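Local coordinates for lectin (Trichosanthes anguina, PDB 4HR6), which binds galactose-type sugars through ricin-type beta-trefoil domains, forming part of a three-chain, nontoxic homologue of type II ribosome-inactivating proteins, at residues 192-197 with 203-208; 143-148 with 235-240; 25-30 with 55-60; 92-97 with 119-124. All coordinates share one frame; numbering follows the deposited sequence.

Contact 1. Residues 192-197 with 203-208; sequences TASSST and VITILN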
loop_
_atom_site.group_PDB
_atom_site.type_symbol
_atom_site.label_atom_id
_atom_site.label_comp_id
_atom_site.label_asym_id
_atom_site.label_seq_id
_atom_site.Cartn_x
_atom_site.Cartn_y
_atom_site.Cartn_z
ATOM N N THR C 192 -10.496 7.518 17.365
ATOM C CA THR C 192 -9.897 8.589 18.179
ATOM C C THR C 192 -9.137 8.027 19.354
ATOM O O THR C 192 -9.596 7.092 19.984
ATOM C CB THR C 192 -10.979 9.510 18.775
ATOM O OG1 THR C 192 -11.948 9.862 17.776
ATOM C CG2 THR C 192 -10.340 10.771 19.366
ATOM N N ALA C 193 -7.986 8.607 19.650
ATOM C CA ALA C 193 -7.224 8.246 20.829
ATOM C C ALA C 193 -7.674 9.067 22.074
ATOM O O ALA C 193 -7.500 10.290 22.110
ATOM C CB ALA C 193 -5.746 8.462 20.564
ATOM N N SER C 194 -8.235 8.379 23.076
ATOM C CA SER C 194 -8.680 8.988 24.356
ATOM C C SER C 194 -7.540 9.412 25.274
ATOM O O SER C 194 -6.382 9.079 25.038
ATOM C CB SER C 194 -9.545 7.997 25.143
ATOM O OG SER C 194 -10.775 7.771 24.491
ATOM N N SER C 195 -7.888 10.144 26.334
ATOM C CA SER C 195 -6.956 10.460 27.437
ATOM C C SER C 195 -6.984 9.351 28.499
ATOM O O SER C 195 -6.031 9.190 29.270
ATOM C CB SER C 195 -7.307 11.807 28.082
ATOM O OG SER C 195 -8.640 11.797 28.580
ATOM N N SER C 196 -8.090 8.608 28.532
ATOM C CA SER C 196 -8.195 7.360 29.292
ATOM C C SER C 196 -7.119 6.355 28.854
ATOM O O SER C 196 -6.868 6.190 27.653
ATOM C CB SER C 196 -9.593 6.758 29.100
ATOM O OG SER C 196 -9.608 5.359 29.343
ATOM N N THR C 197 -6.500 5.683 29.828
ATOM C CA THR C 197 -5.351 4.811 29.563
ATOM C C THR C 197 -5.553 3.330 29.924
ATOM O O THR C 197 -6.546 2.936 30.546
ATOM C CB THR C 197 -4.070 5.300 30.290
ATOM O OG1 THR C 197 -4.179 5.047 31.697
ATOM C CG2 THR C 197 -3.823 6.791 30.045
ATOM N N VAL C 203 -6.103 4.898 24.995
ATOM C CA VAL C 203 -6.981 3.870 24.469
ATOM C C VAL C 203 -7.777 4.442 23.301
ATOM O O VAL C 203 -8.220 5.598 23.342
ATOM C CB VAL C 203 -7.936 3.322 25.560
ATOM C CG1 VAL C 203 -9.106 2.568 24.957
ATOM C CG2 VAL C 203 -7.181 2.411 26.526
ATOM N N ILE C 204 -7.957 3.619 22.265
ATOM C CA ILE C 204 -8.585 4.057 21.033
ATOM C C ILE C 204 -10.056 3.718 21.076
ATOM O O ILE C 204 -10.435 2.591 21.391
ATOM C CB ILE C 204 -7.988 3.366 19.775
ATOM C CG1 ILE C 204 -6.456 3.392 19.776
ATOM C CG2 ILE C 204 -8.537 4.022 18.503
ATOM C CD1 ILE C 204 -5.852 4.770 19.804
ATOM N N THR C 205 -10.883 4.682 20.710
ATOM C CA THR C 205 -12.326 4.508 20.764
ATOM C C THR C 205 -12.907 5.302 19.604
ATOM O O THR C 205 -12.162 5.858 18.807
ATOM C CB THR C 205 -12.877 4.970 22.158
ATOM O OG1 THR C 205 -14.260 4.626 22.293
ATOM C CG2 THR C 205 -12.711 6.492 22.359
ATOM N N ILE C 206 -14.225 5.354 19.513
ATOM C CA ILE C 206 -14.925 6.093 18.473
ATOM C C ILE C 206 -15.615 7.316 19.060
ATOM O O ILE C 206 -16.510 7.170 19.904
ATOM C CB ILE C 206 -16.002 5.207 17.823
ATOM C CG1 ILE C 206 -15.387 3.870 17.378
ATOM C CG2 ILE C 206 -16.674 5.939 16.664
ATOM C CD1 ILE C 206 -16.385 2.910 16.769
ATOM N N LEU C 207 -15.218 8.514 18.614
ATOM C CA LEU C 207 -15.878 9.769 19.027
ATOM C C LEU C 207 -16.298 10.584 17.815
ATOM O O LEU C 207 -15.980 10.228 16.681
ATOM C CB LEU C 207 -14.961 10.607 19.919
ATOM C CG LEU C 207 -14.435 9.887 21.171
ATOM C CD1 LEU C 207 -13.324 10.675 21.844
ATOM C CD2 LEU C 207 -15.564 9.599 22.151
ATOM N N ASN C 208 -17.030 11.668 18.049
ATOM C CA ASN C 208 -17.440 12.556 16.962
ATOM C C ASN C 208 -16.202 13.115 16.272
ATOM O O ASN C 208 -15.237 13.482 16.934
ATOM C CB ASN C 208 -18.324 13.714 17.471
ATOM C CG ASN C 208 -19.800 13.354 17.515
ATOM O OD1 ASN C 208 -20.272 12.714 18.456
ATOM N ND2 ASN C 208 -20.541 13.774 16.496
#
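Thr192 sits across from Thr205 as an antiparallel hydrogen-bonded pair, and its backbone is held twice: Thr192 N reaches Thr205 O at 2.8 Å, while Thr205 N returns a bond of the same length to Thr192 O. With OG1 beside its backbone N (chi1 -46°), CG2 is left anti to that N; the Thr192 side chain lies crosswise to that of Leu207, and its CG2 comes within 3.9 Å of Leu207 CD1. OG1 bonds to Cys190 O and Gln215 NE2, so the polar branch of this buried residue is satisfied from outside. On the other face Ala193 CB meets Ile204 CD1 at 3.8 Å, where Leu249 of strand 247-250 packs against both. This is a corner of a ricin-type beta-trefoil domain: strand 201-208 pairs first with 189-194 and then, past the bend at Ser195, with 196-198, with which it forms a beta hairpin. Val203 spans that bend with its peptide groups. Val203 O takes Ser194 N at 2.8 Å, and Val203 N gives a longer, more bent bond (139°) to Ser196 O at 3.1 Å. Its isopropyl group lies alongside the chain after the corner, CG2 being 3.9 Å from Thr197 C, and also touches Ile248. Ser194, nearer the surface, points its CB toward the facing strand and lays OG against the methyl of Thr205, with Ser194 OG to Thr205 CG2 only 3.2 Å.

Contact 2. Residues 143-148 with 235-240; sequences VGLDDM and MDVARS. With AMG (methyl alpha-D-galactopyranoside), chain E.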
loop_
_atom_site.group_PDB
_atom_site.type_symbol
_atom_site.label_atom_id
_atom_site.label_comp_id
_atom_site.label_asym_id
_atom_site.label_seq_id
_atom_site.Cartn_x
_atom_site.Cartn_y
_atom_site.Cartn_z
ATOM N N VAL C 143 -7.381 -5.387 9.260
ATOM C CA VAL C 143 -7.080 -6.719 9.758
ATOM C C VAL C 143 -5.832 -6.651 10.611
ATOM O O VAL C 143 -4.848 -6.070 10.216
ATOM C CB VAL C 143 -6.886 -7.720 8.593
ATOM C CG1 VAL C 143 -6.681 -9.140 9.112
ATOM C CG2 VAL C 143 -8.086 -7.683 7.658
ATOM N N GLY C 144 -5.891 -7.242 11.798
ATOM C CA GLY C 144 -4.788 -7.222 12.735
ATOM C C GLY C 144 -4.374 -8.644 13.000
ATOM O O GLY C 144 -4.694 -9.550 12.210
ATOM N N LEU C 145 -3.660 -8.858 14.101
ATOM C CA LEU C 145 -3.065 -10.162 14.327
ATOM C C LEU C 145 -4.126 -11.246 14.479
ATOM O O LEU C 145 -5.298 -10.972 14.776
ATOM C CB LEU C 145 -2.084 -10.161 15.497
ATOM C CG LEU C 145 -2.603 -10.467 16.887
ATOM C CD1 LEU C 145 -1.416 -10.612 17.833
ATOM C CD2 LEU C 145 -3.574 -9.378 17.320
ATOM N N ASP C 146 -3.699 -12.472 14.193
ATOM C CA ASP C 146 -4.562 -13.642 14.207
ATOM C C ASP C 146 -5.644 -13.512 13.156
ATOM O O ASP C 146 -6.670 -14.186 13.226
ATOM C CB ASP C 146 -5.174 -13.841 15.613
ATOM C CG ASP C 146 -5.267 -15.308 16.018
ATOM O OD1 ASP C 146 -4.544 -16.148 15.430
ATOM O OD2 ASP C 146 -6.053 -15.624 16.939
ATOM N N ASP C 147 -5.409 -12.656 12.169
ATOM C CA ASP C 147 -6.378 -12.411 11.097
ATOM C C ASP C 147 -7.752 -11.977 11.565
ATOM O O ASP C 147 -8.769 -12.286 10.927
ATOM C CB ASP C 147 -6.497 -13.647 10.218
ATOM C CG ASP C 147 -5.169 -14.120 9.759
ATOM O OD1 ASP C 147 -4.530 -13.358 9.004
ATOM O OD2 ASP C 147 -4.754 -15.209 10.187
ATOM N N MET C 148 -7.776 -11.214 12.649
ATOM C CA MET C 148 -9.027 -10.672 13.160
ATOM C C MET C 148 -9.240 -9.242 12.684
ATOM O O MET C 148 -8.276 -8.544 12.383
ATOM C CB MET C 148 -9.023 -10.761 14.669
ATOM C CG MET C 148 -9.135 -12.199 15.129
ATOM S SD MET C 148 -9.232 -12.331 16.908
ATOM C CE MET C 148 -10.979 -12.022 17.165
ATOM N N MET C 235 -0.905 2.242 16.535
ATOM C CA MET C 235 -2.022 1.449 16.992
ATOM C C MET C 235 -1.502 0.050 17.356
ATOM O O MET C 235 -0.609 -0.492 16.696
ATOM C CB MET C 235 -3.074 1.400 15.887
ATOM C CG MET C 235 -4.468 1.076 16.354
ATOM S SD MET C 235 -5.737 1.393 15.117
ATOM C CE MET C 235 -5.616 3.159 14.936
ATOM N N ASP C 236 -2.042 -0.514 18.433
ATOM C CA ASP C 236 -1.389 -1.618 19.135
ATOM C C ASP C 236 -2.431 -2.408 19.920
ATOM O O ASP C 236 -3.214 -1.833 20.685
ATOM C CB ASP C 236 -0.293 -1.048 20.057
ATOM C CG ASP C 236 0.335 -2.093 20.988
ATOM O OD1 ASP C 236 1.549 -1.999 21.294
ATOM O OD2 ASP C 236 -0.384 -2.993 21.430
ATOM N N VAL C 237 -2.440 -3.721 19.704
ATOM C CA VAL C 237 -3.299 -4.641 20.428
ATOM C C VAL C 237 -2.620 -4.948 21.761
ATOM O O VAL C 237 -1.544 -5.558 21.796
ATOM C CB VAL C 237 -3.555 -5.950 19.646
ATOM C CG1 VAL C 237 -4.564 -6.828 20.386
ATOM C CG2 VAL C 237 -4.064 -5.652 18.238
ATOM N N ALA C 238 -3.246 -4.499 22.851
ATOM C CA ALA C 238 -2.655 -4.557 24.196
ATOM C C ALA C 238 -2.247 -5.971 24.582
ATOM O O ALA C 238 -3.076 -6.888 24.531
ATOM C CB ALA C 238 -3.643 -4.007 25.218
ATOM N N ARG C 239 -0.970 -6.136 24.937
ATOM C CA ARG C 239 -0.417 -7.409 25.432
ATOM C C ARG C 239 -0.467 -8.542 24.406
ATOM O O ARG C 239 -0.409 -9.710 24.775
ATOM N N SER C 240 -0.571 -8.188 23.123
ATOM C CA SER C 240 -0.901 -9.137 22.055
ATOM C C SER C 240 -2.067 -10.041 22.460
ATOM O O SER C 240 -2.101 -11.217 22.098
ATOM C CB SER C 240 0.322 -9.979 21.671
ATOM O OG SER C 240 1.459 -9.157 21.464
HETATM C C1 AMG E . 3.680 -5.322 25.819
HETATM C C2 AMG E . 3.552 -5.295 24.295
HETATM C C3 AMG E . 3.290 -3.872 23.789
HETATM C C4 AMG E . 2.087 -3.279 24.512
HETATM C C5 AMG E . 2.239 -3.434 26.034
HETATM C C6 AMG E . 1.002 -2.976 26.802
HETATM C C7 AMG E . 5.503 -5.147 27.344
HETATM O O1 AMG E . 4.816 -4.555 26.245
HETATM O O2 AMG E . 4.751 -5.832 23.730
HETATM O O3 AMG E . 3.049 -3.852 22.374
HETATM O O4 AMG E . 0.897 -3.923 24.040
HETATM O O5 AMG E . 2.484 -4.797 26.383
HETATM O O6 AMG E . 1.387 -2.692 28.155
#
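Leu145 leans one methyl against the isopropyl group of Val237: Leu145 CD2 lies 3.9 Å from Val237 CG2, and Val237 CG1 is scarcely farther, so the methyl rests over the fork of the valine. The two side chains meet at a slant. Leu145 reaches this position with CG between its backbone N and carbonyl carbon (chi1 90°). Its other methyl, Leu145 CD1, passes Ser240 CB at 4.3 Å. Leu161 of strand 158-163 also packs on Val237. Behind Leu145 the loop doubles back on itself, with Gly144 N bonded to Met148 O at 2.8 Å. Farther round, Asp147 makes a salt bridge to Lys14 of a neighbouring chain.

Val237 and Asp236 leave strand 234-237 in roughly opposite directions, so the leucine lies on one side of the strand and the sugar on the other. CG of Asp236 is anti to its backbone N (chi1 172°), and the carboxylate presents one oxygen to each of two galactose hydroxyls. AMG O3 donates to Asp236 OD1 at 2.6 Å and AMG O4 to Asp236 OD2 at 3.1 Å, while Gln258 NE2 also holds OD1. The turn after Val237, closed by Ser240 N on Val237 O at 3.1 Å, brings Arg239 N to AMG O4 at 3.0 Å with a fairly straight N-H (161°). Asn257, His253 and Asp199 supply further bonds to the sugar. An aspartate grasping O3 and O4 is the hallmark of the galactose site in ricin-type beta-trefoil lectins.

Contact 3. Residues 25-30 with 55-60; sequences ALTSDG and RSLGKC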
loop_
_atom_site.group_PDB
_atom_site.type_symbol
_atom_site.label_atom_id
_atom_site.label_comp_id
_atom_site.label_asym_id
_atom_site.label_seq_id
_atom_site.Cartn_x
_atom_site.Cartn_y
_atom_site.Cartn_z
ATOM N N ALA C 25 -13.245 30.882 -9.204
ATOM C CA ALA C 25 -12.414 30.884 -10.412
ATOM C C ALA C 25 -11.765 32.245 -10.673
ATOM O O ALA C 25 -11.386 32.542 -11.806
ATOM C CB ALA C 25 -13.210 30.417 -11.628
ATOM N N LEU C 26 -11.626 33.051 -9.618
ATOM C CA LEU C 26 -10.959 34.354 -9.697
ATOM C C LEU C 26 -9.480 34.167 -9.981
ATOM O O LEU C 26 -8.889 33.190 -9.525
ATOM C CB LEU C 26 -11.106 35.128 -8.380
ATOM C CG LEU C 26 -12.345 36.006 -8.169
ATOM C CD1 LEU C 26 -13.649 35.220 -8.260
ATOM C CD2 LEU C 26 -12.238 36.717 -6.825
ATOM N N THR C 27 -8.890 35.116 -10.710
ATOM C CA THR C 27 -7.483 35.037 -11.110
ATOM C C THR C 27 -6.654 36.251 -10.663
ATOM O O THR C 27 -5.528 36.450 -11.125
ATOM C CB THR C 27 -7.366 34.869 -12.636
ATOM O OG1 THR C 27 -7.958 35.994 -13.290
ATOM C CG2 THR C 27 -8.085 33.610 -13.091
ATOM N N SER C 28 -7.197 37.043 -9.741
ATOM C CA SER C 28 -6.530 38.261 -9.278
ATOM C C SER C 28 -5.407 37.909 -8.320
ATOM O O SER C 28 -5.623 37.173 -7.361
ATOM C CB SER C 28 -7.523 39.183 -8.563
ATOM O OG SER C 28 -8.729 39.309 -9.297
ATOM N N ASP C 29 -4.224 38.458 -8.570
ATOM C CA ASP C 29 -3.025 38.122 -7.800
ATOM C C ASP C 29 -3.203 38.418 -6.310
ATOM O O ASP C 29 -2.661 39.393 -5.787
ATOM C CB ASP C 29 -1.806 38.865 -8.359
ATOM C CG ASP C 29 -1.573 38.573 -9.833
ATOM O OD1 ASP C 29 -1.039 39.464 -10.529
ATOM O OD2 ASP C 29 -1.938 37.467 -10.300
ATOM N N GLY C 30 -3.936 37.528 -5.640
ATOM C CA GLY C 30 -4.395 37.725 -4.259
ATOM C C GLY C 30 -5.702 37.019 -3.905
ATOM O O GLY C 30 -6.135 37.060 -2.752
ATOM N N ARG C 55 0.402 25.180 -8.687
ATOM C CA ARG C 55 -0.290 26.177 -9.517
ATOM C C ARG C 55 -1.688 25.789 -9.899
ATOM O O ARG C 55 -1.925 24.658 -10.300
ATOM C CB ARG C 55 0.492 26.443 -10.814
ATOM C CG ARG C 55 1.983 26.657 -10.597
ATOM C CD ARG C 55 2.650 27.478 -11.702
ATOM N NE ARG C 55 4.071 27.668 -11.417
ATOM C CZ ARG C 55 4.964 28.210 -12.248
ATOM N NH1 ARG C 55 4.607 28.669 -13.444
ATOM N NH2 ARG C 55 6.230 28.311 -11.866
ATOM N N SER C 56 -2.613 26.745 -9.784
ATOM C CA SER C 56 -3.926 26.629 -10.397
ATOM C C SER C 56 -4.184 27.868 -11.244
ATOM O O SER C 56 -3.672 28.953 -10.942
ATOM C CB SER C 56 -5.020 26.488 -9.352
ATOM O OG SER C 56 -6.216 26.049 -9.976
ATOM N N LEU C 57 -4.949 27.680 -12.319
ATOM C CA LEU C 57 -5.318 28.749 -13.257
ATOM C C LEU C 57 -4.141 29.565 -13.806
ATOM O O LEU C 57 -4.340 30.676 -14.286
ATOM C CB LEU C 57 -6.336 29.695 -12.607
ATOM C CG LEU C 57 -7.584 29.019 -12.037
ATOM C CD1 LEU C 57 -8.421 30.023 -11.262
ATOM C CD2 LEU C 57 -8.397 28.352 -13.137
ATOM N N GLY C 58 -2.931 29.016 -13.745
ATOM C CA GLY C 58 -1.744 29.710 -14.233
ATOM C C GLY C 58 -0.986 30.459 -13.158
ATOM O O GLY C 58 0.169 30.834 -13.367
ATOM N N LYS C 59 -1.621 30.675 -12.008
ATOM C CA LYS C 59 -0.986 31.392 -10.893
ATOM C C LYS C 59 -0.649 30.421 -9.761
ATOM O O LYS C 59 -1.364 29.436 -9.557
ATOM C CB LYS C 59 -1.915 32.499 -10.378
ATOM N N CYS C 60 0.415 30.701 -9.012
ATOM C CA CYS C 60 0.866 29.751 -8.000
ATOM C C CYS C 60 0.600 30.127 -6.538
ATOM O O CYS C 60 0.865 31.253 -6.096
ATOM C CB CYS C 60 2.336 29.364 -8.206
ATOM S SG CYS C 60 3.542 30.681 -8.382
#
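Leu57 makes every close approach here, and it makes them with a single methyl. CD1 stands 3.6 Å from Leu26 O and 3.9 Å from Ala25 O, while Thr27 CG2 lies alongside it, 4.0 Å from Leu57 CD1. The methyl thus lies against the carbonyl oxygens of two successive residues and a threonine methyl, and the side chains of Thr27 and Leu57 run at about a right angle. With CG anti to its carbonyl carbon (chi1 -54°), Leu57 extends from the turn toward the 25-30 loop and also packs on Val22 and Val42.

The turn is closed by two backbone bonds, Lys59 N to Ser56 O at 2.9 Å and Ser56 N to Lys59 O at 3.0 Å. It is a type I' beta turn from Ser56 to Lys59 that makes the 54-56/59-62 beta hairpin of the first ricin-type beta-trefoil domain. Leu57 occupies its first inner corner with a left-handed backbone, and Gly58 fills the second. Ser56 OG is held by Lys45 O, and Cys60, just beyond, is tied by a disulfide to Cys77.

Away from Leu57 the packing thins toward solvent. Asp29, exposed, makes no close approach to 55-60, and the exposed Ser28 turns away. The 25-30 loop continues from the sugar-pocket residues Asp21 to Gly24, and the side chain of Ala25 is about 6 Å from the bound galactoside. No hydrogen bond or ion pair joins the two segments, so the contact sets no polar directional constraint between them and rests on van der Waals packing of one leucine methyl.

Contact 4. Residues 92-97 with 119-124; sequences GGTIMN and EVNTYS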
loop_
_atom_site.group_PDB
_atom_site.type_symbol
_atom_site.label_atom_id
_atom_site.label_comp_id
_atom_site.label_asym_id
_atom_site.label_seq_id
_atom_site.Cartn_x
_atom_site.Cartn_y
_atom_site.Cartn_z
ATOM N N GLY C 92 2.938 11.816 5.488
ATOM C CA GLY C 92 1.841 11.902 6.450
ATOM C C GLY C 92 0.695 12.839 6.093
ATOM O O GLY C 92 -0.235 12.991 6.886
ATOM N N GLY C 93 0.754 13.485 4.929
ATOM C CA GLY C 93 -0.334 14.362 4.465
ATOM C C GLY C 93 -0.221 15.839 4.843
ATOM O O GLY C 93 -1.186 16.608 4.677
ATOM N N THR C 94 0.937 16.241 5.354
ATOM C CA THR C 94 1.194 17.638 5.664
ATOM C C THR C 94 1.709 18.380 4.422
ATOM O O THR C 94 2.686 17.965 3.799
ATOM C CB THR C 94 2.251 17.795 6.763
ATOM O OG1 THR C 94 1.852 17.064 7.929
ATOM C CG2 THR C 94 2.440 19.277 7.116
ATOM N N ILE C 95 1.038 19.476 4.084
ATOM C CA ILE C 95 1.481 20.405 3.062
ATOM C C ILE C 95 1.980 21.653 3.767
ATOM O O ILE C 95 1.228 22.281 4.505
ATOM C CB ILE C 95 0.309 20.774 2.130
ATOM C CG1 ILE C 95 -0.107 19.530 1.343
ATOM C CG2 ILE C 95 0.691 21.932 1.207
ATOM C CD1 ILE C 95 -1.222 19.745 0.355
ATOM N N MET C 96 3.232 22.014 3.527
ATOM C CA MET C 96 3.838 23.159 4.194
ATOM C C MET C 96 4.856 23.875 3.293
ATOM O O MET C 96 5.227 23.367 2.239
ATOM C CB MET C 96 4.501 22.699 5.499
ATOM C CG MET C 96 5.602 21.666 5.320
ATOM S SD MET C 96 7.274 22.329 5.444
ATOM C CE MET C 96 7.747 21.698 7.055
ATOM N N ASN C 97 5.281 25.060 3.726
ATOM C CA ASN C 97 6.331 25.836 3.063
ATOM C C ASN C 97 7.641 25.710 3.834
ATOM O O ASN C 97 7.752 26.230 4.936
ATOM C CB ASN C 97 5.925 27.312 2.988
ATOM C CG ASN C 97 6.956 28.179 2.264
ATOM O OD1 ASN C 97 8.162 28.175 2.588
ATOM N ND2 ASN C 97 6.480 28.945 1.289
ATOM N N GLU C 119 -1.556 27.873 9.699
ATOM C CA GLU C 119 -1.662 27.836 11.155
ATOM C C GLU C 119 -0.510 27.033 11.708
ATOM O O GLU C 119 0.170 26.310 10.974
ATOM C CB GLU C 119 -2.968 27.167 11.605
ATOM C CG GLU C 119 -4.251 27.778 11.060
ATOM C CD GLU C 119 -4.521 29.185 11.582
ATOM O OE1 GLU C 119 -3.759 29.665 12.459
ATOM O OE2 GLU C 119 -5.504 29.803 11.106
ATOM N N VAL C 120 -0.307 27.134 13.013
ATOM C CA VAL C 120 0.737 26.356 13.665
ATOM C C VAL C 120 0.453 24.874 13.406
ATOM O O VAL C 120 -0.717 24.441 13.370
ATOM C CB VAL C 120 0.802 26.625 15.185
ATOM C CG1 VAL C 120 2.086 26.042 15.770
ATOM C CG2 VAL C 120 0.703 28.123 15.478
ATOM N N ASN C 121 1.514 24.103 13.194
ATOM C CA ASN C 121 1.357 22.687 12.883
ATOM C C ASN C 121 1.230 21.847 14.150
ATOM O O ASN C 121 2.192 21.695 14.895
ATOM C CB ASN C 121 2.526 22.188 12.021
ATOM C CG ASN C 121 2.342 20.751 11.543
ATOM O OD1 ASN C 121 1.218 20.249 11.418
ATOM N ND2 ASN C 121 3.450 20.087 11.270
ATOM N N THR C 122 0.035 21.308 14.373
ATOM C CA THR C 122 -0.230 20.385 15.481
ATOM C C THR C 122 -0.642 18.996 14.977
ATOM O O THR C 122 -1.079 18.156 15.762
ATOM C CB THR C 122 -1.327 20.931 16.416
ATOM O OG1 THR C 122 -2.526 21.192 15.672
ATOM C CG2 THR C 122 -0.846 22.216 17.081
ATOM N N TYR C 123 -0.498 18.758 13.672
ATOM C CA TYR C 123 -0.776 17.451 13.084
ATOM C C TYR C 123 -2.213 17.020 13.318
ATOM O O TYR C 123 -2.490 15.880 13.687
ATOM C CB TYR C 123 0.198 16.407 13.614
ATOM C CG TYR C 123 1.629 16.698 13.241
ATOM C CD1 TYR C 123 2.105 16.409 11.964
ATOM C CD2 TYR C 123 2.518 17.248 14.166
ATOM C CE1 TYR C 123 3.424 16.660 11.619
ATOM C CE2 TYR C 123 3.838 17.506 13.823
ATOM C CZ TYR C 123 4.284 17.209 12.549
ATOM O OH TYR C 123 5.590 17.461 12.199
ATOM N N SER C 124 -3.115 17.959 13.077
ATOM C CA SER C 124 -4.537 17.752 13.228
ATOM C C SER C 124 -5.135 17.234 11.942
ATOM O O SER C 124 -4.553 17.405 10.868
ATOM C CB SER C 124 -5.207 19.084 13.598
ATOM O OG SER C 124 -4.503 19.685 14.674
#
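Thr122 OG1 donates to Ser124 OG at 2.7 Å, bracing the bend that carries Tyr123 up to Thr94 on the facing segment. Both segments belong to a ricin-type beta-trefoil domain, where residues 119-124 run out of strand 117-120 and the other segment contains the short strand 95-96. The approach is light: Thr94 OG1 lies 4.0 Å from Tyr123 CE1, reaching the ring obliquely, and Thr94 CG2 stays 4.4 Å from Asn121 ND2. That hydroxyl, set beside the backbone N of Thr94 (chi1 -56°), is bonded instead to Arg216 NH2. The same guanidinium also reaches Gly92 O and, through NH1, Ser124 O, so it stitches both segments together from a loop of the second beta-trefoil lectin domain.

An Asx turn fixes the tyrosine. Tyr123 N donates to Asn121 OD1 at 3.2 Å, coming from well above the carbonyl plane and not along a lone pair. The backbone of Tyr123 is left-handed, and the chain folds its ring back over the asparagine amide. Asn121 ND2 ends up 3.2 Å above the plane of the Tyr123 ring, displaced toward the rim.

Contacts 1 and 2, in the second lectin range, both reach the same sheet, contact 2 through 235-240 alone; their centres are about 17 Å apart. Contacts 3 and 4 lie in the first range. Pairing of main-chain groups across the segments occurs in contact 1 alone; the other three rest on side-chain contacts, in contact 3 mostly against main-chain oxygens, with no hydrogen bond from one segment to the other. Contact 3 is a surface contact, whereas the remaining three are partly buried. Contacts 2 and 3 stand near the two bound galactosides, about 48 Å apart between centres, but contact 2 alone supplies bonds to the sugar. Contact 4, closest to the chain's centre, relies on an arginine from the other range.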